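Local coordinates for malate dehydrogenase (Porphyromonas gingivalis, PDB 3FI9) that catalyses the NAD-dependent interconversion of malate and oxaloacetate as a member of the LDH/MDH superfamily, at the interface of chains A and B. Residues are numbered along the deposited sequence; one frame, centred on the assembly and turned at random. Chains: chain A/B, Malate dehydrogenase.

Contact 1: the interface of chains A and B. Residues chain A 55-56, 58; chain B 156, 160, 170.
The C-terminal end of helix 44-57 of chain A and the loop after it meet helix 153-166 and the short 3-10 helix 170-172 of chain B, in what is probably the dimer interface of this dehydrogenase. Two backbone carbonyls at the end of the chain A helix are capped by side chains of the partner. The amide NE2 of B:Gln170 donates to the carbonyl O of A:Arg55 at 2.8 Å, fairly straight (152° at H) but with the donor tilted from the carbonyl plane. CG of B:Gln170 lies anti to its own backbone N (chi1 178°), and the extended chain beyond carries the amide across to the helix end. There its OE1 rests 3.5 Å from CB of A:Arg55. One residue on, the hydroxyl OG1 of B:Thr156 gives its hydrogen to O of A:His56 at 2.8 Å. B:Ser160 sits to one side, its OG alongside the aliphatic stem of A:Arg55. The CB of B:Ser160 approaches the imidazole edge of A:His56, 4.0 Å from CD2. A water in the ring plane joins the same two residues, 2.9 Å from A:His56 NE2 and 2.6 Å from B:Ser160 OG.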
# COMPACT_ATOMS: atom_id res chain seq x y z
N ARG A 55 -5.94 -1.45 11.25
CA ARG A 55 -5.68 -1.73 12.65
C ARG A 55 -4.70 -2.91 12.85
O ARG A 55 -3.88 -2.88 13.74
CB ARG A 55 -6.99 -2.03 13.37
CG ARG A 55 -7.83 -0.80 13.63
CD ARG A 55 -9.26 -1.25 13.90
NE ARG A 55 -10.10 -0.16 14.36
CZ ARG A 55 -11.40 -0.28 14.66
NH1 ARG A 55 -12.02 -1.43 14.47
NH2 ARG A 55 -12.11 0.76 15.10
N HIS A 56 -4.85 -3.94 12.05
CA HIS A 56 -4.00 -5.12 12.16
C HIS A 56 -2.56 -4.94 11.63
O HIS A 56 -1.71 -5.82 11.81
CB HIS A 56 -4.68 -6.30 11.43
CG HIS A 56 -6.07 -6.60 11.93
ND1 HIS A 56 -6.94 -7.42 11.24
CD2 HIS A 56 -6.74 -6.18 13.04
CE1 HIS A 56 -8.09 -7.49 11.90
NE2 HIS A 56 -7.99 -6.74 12.99
N GLY A 58 -0.77 -2.58 12.81
CA GLY A 58 -0.11 -2.13 14.06
C GLY A 58 0.69 -0.85 13.91
O GLY A 58 1.87 -0.82 14.28
N THR B 156 -1.46 -8.80 16.51
CA THR B 156 -1.95 -7.46 16.24
C THR B 156 -3.48 -7.45 16.30
O THR B 156 -4.09 -6.44 16.70
CB THR B 156 -1.46 -6.90 14.90
OG1 THR B 156 -1.97 -7.70 13.83
CG2 THR B 156 0.02 -6.94 14.82
N SER B 160 -5.77 -5.05 18.69
CA SER B 160 -6.90 -4.29 18.16
C SER B 160 -8.23 -4.61 18.87
O SER B 160 -8.97 -3.70 19.26
CB SER B 160 -7.02 -4.55 16.66
OG SER B 160 -8.22 -4.00 16.12
N GLN B 170 -5.08 2.14 20.22
CA GLN B 170 -4.59 0.77 20.11
C GLN B 170 -3.19 0.58 20.70
O GLN B 170 -2.92 -0.47 21.33
CB GLN B 170 -4.67 0.32 18.63
CG GLN B 170 -4.15 -1.04 18.38
CD GLN B 170 -4.54 -1.55 17.00
OE1 GLN B 170 -5.52 -1.11 16.44
NE2 GLN B 170 -3.78 -2.49 16.47
O HOH W 1 -9.74 -5.90 15.08

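Contact 2: the interface of chains A and B. Residues chain A 45, 48-49, 52; chain B 164, 227-228, 231.
Both methyl groups of B:Leu231 lie under one face of the A:Glu48 carboxylate, while the A:Glu52 carboxylate meets the ammonium of B:Lys164 beyond OE2, on the syn side that faces its other oxygen. This is helix-on-helix packing in an LDH/MDH-superfamily dehydrogenase: helix 44-57 of the NAD-binding domain of chain A sits against helices 224-232 and 153-166 of chain B. NZ of B:Lys164 is 2.8 Å from OE2 of A:Glu52, a salt bridge that is also a hydrogen bond. The two side chains cross at about a right angle; the glutamate turns at chi2 (-64°), which brings its carboxylate round to the lysine. The amide ND2 of B:Asn227 stands off the plane of the same carboxylate, 4.0 Å from OE2 of A:Glu52. B:Leu231 is the main apolar group, burying 73 Å². Its CB packs 3.5 Å from CA of A:Gly49, where the absence of a side chain probably lets the helices approach closely. CD1 of B:Leu231 reaches CG of A:Glu48 at 3.7 Å, and CD2 turns towards CG1 of A:Val45. Further along the helix, CD1 of B:Ile228 abuts CB of A:Glu52 at 3.5 Å. CG of A:Glu52 lies 4.0 Å from CD1 of B:Leu231. A:Glu48 OE2 stays 5.3 Å from B:Lys164 NZ, where a modest electrostatic attraction may act, without contact.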
# COMPACT_ATOMS: atom_id res chain seq x y z
N VAL A 45 -20.06 -1.74 5.42
CA VAL A 45 -19.46 -3.04 5.65
C VAL A 45 -18.05 -3.11 5.04
O VAL A 45 -17.11 -3.55 5.68
CB VAL A 45 -20.38 -4.19 5.18
CG1 VAL A 45 -19.60 -5.50 5.15
CG2 VAL A 45 -21.53 -4.27 6.12
N GLU A 48 -15.70 -1.10 7.18
CA GLU A 48 -15.25 -1.77 8.39
C GLU A 48 -14.11 -2.76 8.10
O GLU A 48 -13.21 -2.91 8.93
CB GLU A 48 -16.39 -2.52 9.08
CG GLU A 48 -15.95 -3.14 10.39
CD GLU A 48 -17.09 -3.88 11.10
OE1 GLU A 48 -18.26 -3.75 10.68
OE2 GLU A 48 -16.80 -4.55 12.12
N GLY A 49 -14.16 -3.43 6.95
CA GLY A 49 -13.13 -4.42 6.64
C GLY A 49 -11.81 -3.71 6.39
O GLY A 49 -10.73 -4.24 6.72
N GLU A 52 -10.36 -2.60 9.81
CA GLU A 52 -9.83 -3.78 10.51
C GLU A 52 -8.45 -4.10 9.96
O GLU A 52 -7.51 -4.33 10.71
CB GLU A 52 -10.77 -5.00 10.37
CG GLU A 52 -12.13 -4.86 11.11
CD GLU A 52 -12.02 -4.75 12.65
OE1 GLU A 52 -11.11 -4.09 13.20
OE2 GLU A 52 -12.90 -5.32 13.33
N LYS B 164 -10.38 -2.04 21.11
CA LYS B 164 -11.82 -1.85 20.83
C LYS B 164 -12.70 -2.08 22.06
O LYS B 164 -13.63 -1.30 22.35
CB LYS B 164 -12.25 -2.78 19.71
CG LYS B 164 -11.84 -2.31 18.29
CD LYS B 164 -11.88 -3.45 17.29
CE LYS B 164 -13.29 -3.97 17.03
NZ LYS B 164 -13.27 -5.11 16.08
N ASN B 227 -13.40 -12.91 9.21
CA ASN B 227 -14.07 -11.62 9.36
C ASN B 227 -13.66 -10.67 8.23
O ASN B 227 -14.52 -10.02 7.64
CB ASN B 227 -13.79 -11.02 10.74
CG ASN B 227 -14.56 -9.73 11.02
OD1 ASN B 227 -15.80 -9.68 10.97
ND2 ASN B 227 -13.84 -8.70 11.39
N ILE B 228 -12.35 -10.56 7.94
CA ILE B 228 -11.95 -9.67 6.87
C ILE B 228 -12.64 -10.11 5.58
O ILE B 228 -13.16 -9.28 4.83
CB ILE B 228 -10.40 -9.63 6.68
CG1 ILE B 228 -9.74 -9.19 7.97
CG2 ILE B 228 -10.04 -8.71 5.50
CD1 ILE B 228 -10.34 -7.90 8.47
N LEU B 231 -16.12 -9.00 5.45
CA LEU B 231 -16.29 -7.53 5.36
C LEU B 231 -15.79 -6.96 4.01
O LEU B 231 -16.48 -6.16 3.38
CB LEU B 231 -15.63 -6.81 6.56
CG LEU B 231 -16.06 -7.19 7.99
CD1 LEU B 231 -15.16 -6.46 8.99
CD2 LEU B 231 -17.56 -6.89 8.27

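Contact 3: the interface of chains A and B. Residues chain A 228, 232, 236-238; chain B 49, 52-53.
Hydrogen bonds converge on B:Glu53, which has 72 Å² of its surface hidden by chain A. In this part of the probable dimer interface, helix 44-57 of chain B packs on helix 224-232 and the start of helix 238-251 of chain A. OE1 of B:Glu53 accepts from the backbone N of A:Phe237 at 2.9 Å (166° at H) and from N of A:Gln238 at 3.2 Å. Both amides meet the syn side of OE1, from opposite faces of the carboxylate plane, and clamp the oxygen between them. The bend of B:Glu53 at chi2 (-118°) turns the carboxylate towards this helix start, where the helix dipole would be expected to stabilise a negative charge.

The ionic contribution comes from A:Arg232, its NH1 3.0 Å from OE1 of B:Glu53. As a hydrogen bond this pair is weak, and the guanidinium and carboxylate planes stand 69° apart. Within chain A, a straighter bond from NH1 of A:Arg232 to the side-chain OE1 of A:Gln238, 2.8 Å, holds the guanidinium in place. The ring of A:Phe237 puts CE2 over the centre of one guanidinium face, which probably limits its movement further.

Apolar contacts lie beside the polar cluster. CG of A:Arg232 lies 3.9 Å from CA of B:Gly49, and CG2 of A:Ile228 is 4.0 Å from CG of B:Glu53. On the loop before the helix, CA of A:Ser236 lies 3.6 Å from the carboxylate carbon CD of B:Glu53.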
# COMPACT_ATOMS: atom_id res chain seq x y z
N ILE A 228 -3.54 -0.71 -17.77
CA ILE A 228 -3.57 -1.32 -16.42
C ILE A 228 -4.81 -2.25 -16.32
O ILE A 228 -4.73 -3.36 -15.83
CB ILE A 228 -3.60 -0.28 -15.26
CG1 ILE A 228 -2.34 0.60 -15.30
CG2 ILE A 228 -3.80 -0.96 -13.85
CD1 ILE A 228 -1.09 -0.19 -15.43
N ARG A 232 -4.17 -5.88 -15.19
CA ARG A 232 -4.55 -6.22 -13.83
C ARG A 232 -5.95 -6.73 -13.70
O ARG A 232 -6.26 -7.31 -12.68
CB ARG A 232 -4.47 -5.00 -12.87
CG ARG A 232 -3.08 -4.53 -12.60
CD ARG A 232 -3.10 -3.67 -11.33
NE ARG A 232 -3.07 -4.58 -10.18
CZ ARG A 232 -2.55 -4.24 -9.01
NH1 ARG A 232 -2.05 -3.02 -8.89
NH2 ARG A 232 -2.50 -5.10 -8.00
N SER A 236 -6.39 1.02 -12.21
CA SER A 236 -5.26 1.32 -11.33
C SER A 236 -5.75 1.77 -9.95
O SER A 236 -6.74 2.48 -9.82
CB SER A 236 -4.42 2.44 -11.96
OG SER A 236 -5.22 3.60 -12.03
N PHE A 237 -5.06 1.35 -8.89
CA PHE A 237 -5.45 1.81 -7.56
C PHE A 237 -4.25 2.14 -6.69
O PHE A 237 -4.31 3.03 -5.80
CB PHE A 237 -6.39 0.81 -6.88
CG PHE A 237 -5.80 -0.56 -6.72
CD1 PHE A 237 -5.25 -0.94 -5.50
CD2 PHE A 237 -5.82 -1.46 -7.75
CE1 PHE A 237 -4.70 -2.22 -5.33
CE2 PHE A 237 -5.28 -2.73 -7.60
CZ PHE A 237 -4.72 -3.11 -6.38
N GLN A 238 -3.14 1.50 -6.97
CA GLN A 238 -1.98 1.79 -6.15
C GLN A 238 -1.31 3.10 -6.57
O GLN A 238 -0.94 3.94 -5.69
CB GLN A 238 -0.99 0.65 -6.17
CG GLN A 238 -1.53 -0.66 -5.62
CD GLN A 238 -0.47 -1.79 -5.69
OE1 GLN A 238 -0.61 -2.75 -6.49
NE2 GLN A 238 0.62 -1.64 -4.90
N GLY B 49 1.14 -5.78 -15.07
CA GLY B 49 0.23 -4.72 -14.64
C GLY B 49 0.65 -4.17 -13.29
O GLY B 49 0.56 -2.97 -13.05
N GLU B 52 3.80 -2.08 -13.87
CA GLU B 52 3.39 -0.79 -14.44
C GLU B 52 2.86 0.17 -13.36
O GLU B 52 3.29 1.35 -13.28
CB GLU B 52 2.35 -0.95 -15.56
CG GLU B 52 2.89 -1.67 -16.84
CD GLU B 52 4.04 -0.93 -17.59
OE1 GLU B 52 4.88 -0.23 -16.98
OE2 GLU B 52 4.13 -1.05 -18.84
N GLU B 53 1.96 -0.31 -12.51
CA GLU B 53 1.50 0.52 -11.38
C GLU B 53 2.64 1.02 -10.53
O GLU B 53 2.64 2.19 -10.12
CB GLU B 53 0.51 -0.26 -10.54
CG GLU B 53 -0.94 -0.30 -11.14
CD GLU B 53 -1.94 0.40 -10.17
OE1 GLU B 53 -2.85 -0.28 -9.65
OE2 GLU B 53 -1.81 1.62 -9.93

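Contacts 1 and 2 are neighbours, their C-alpha centres about 12 Å apart, and both use helix 44-57 of chain A against helix 153-166 of chain B. Contact 3 lies about 28 Å from contact 1 and 25 Å from contact 2. It reverses the chains: helix 44-57 of B now meets helix 224-232 of A, the helix pair of contact 2. By the two-fold symmetry every contact occurs twice, which suggests a reciprocal dimer. The centre of contact 3 is about 15 Å from the predicted proton acceptor A:His182, near the active site of chain A; the structure alone does not show whether the two are coupled.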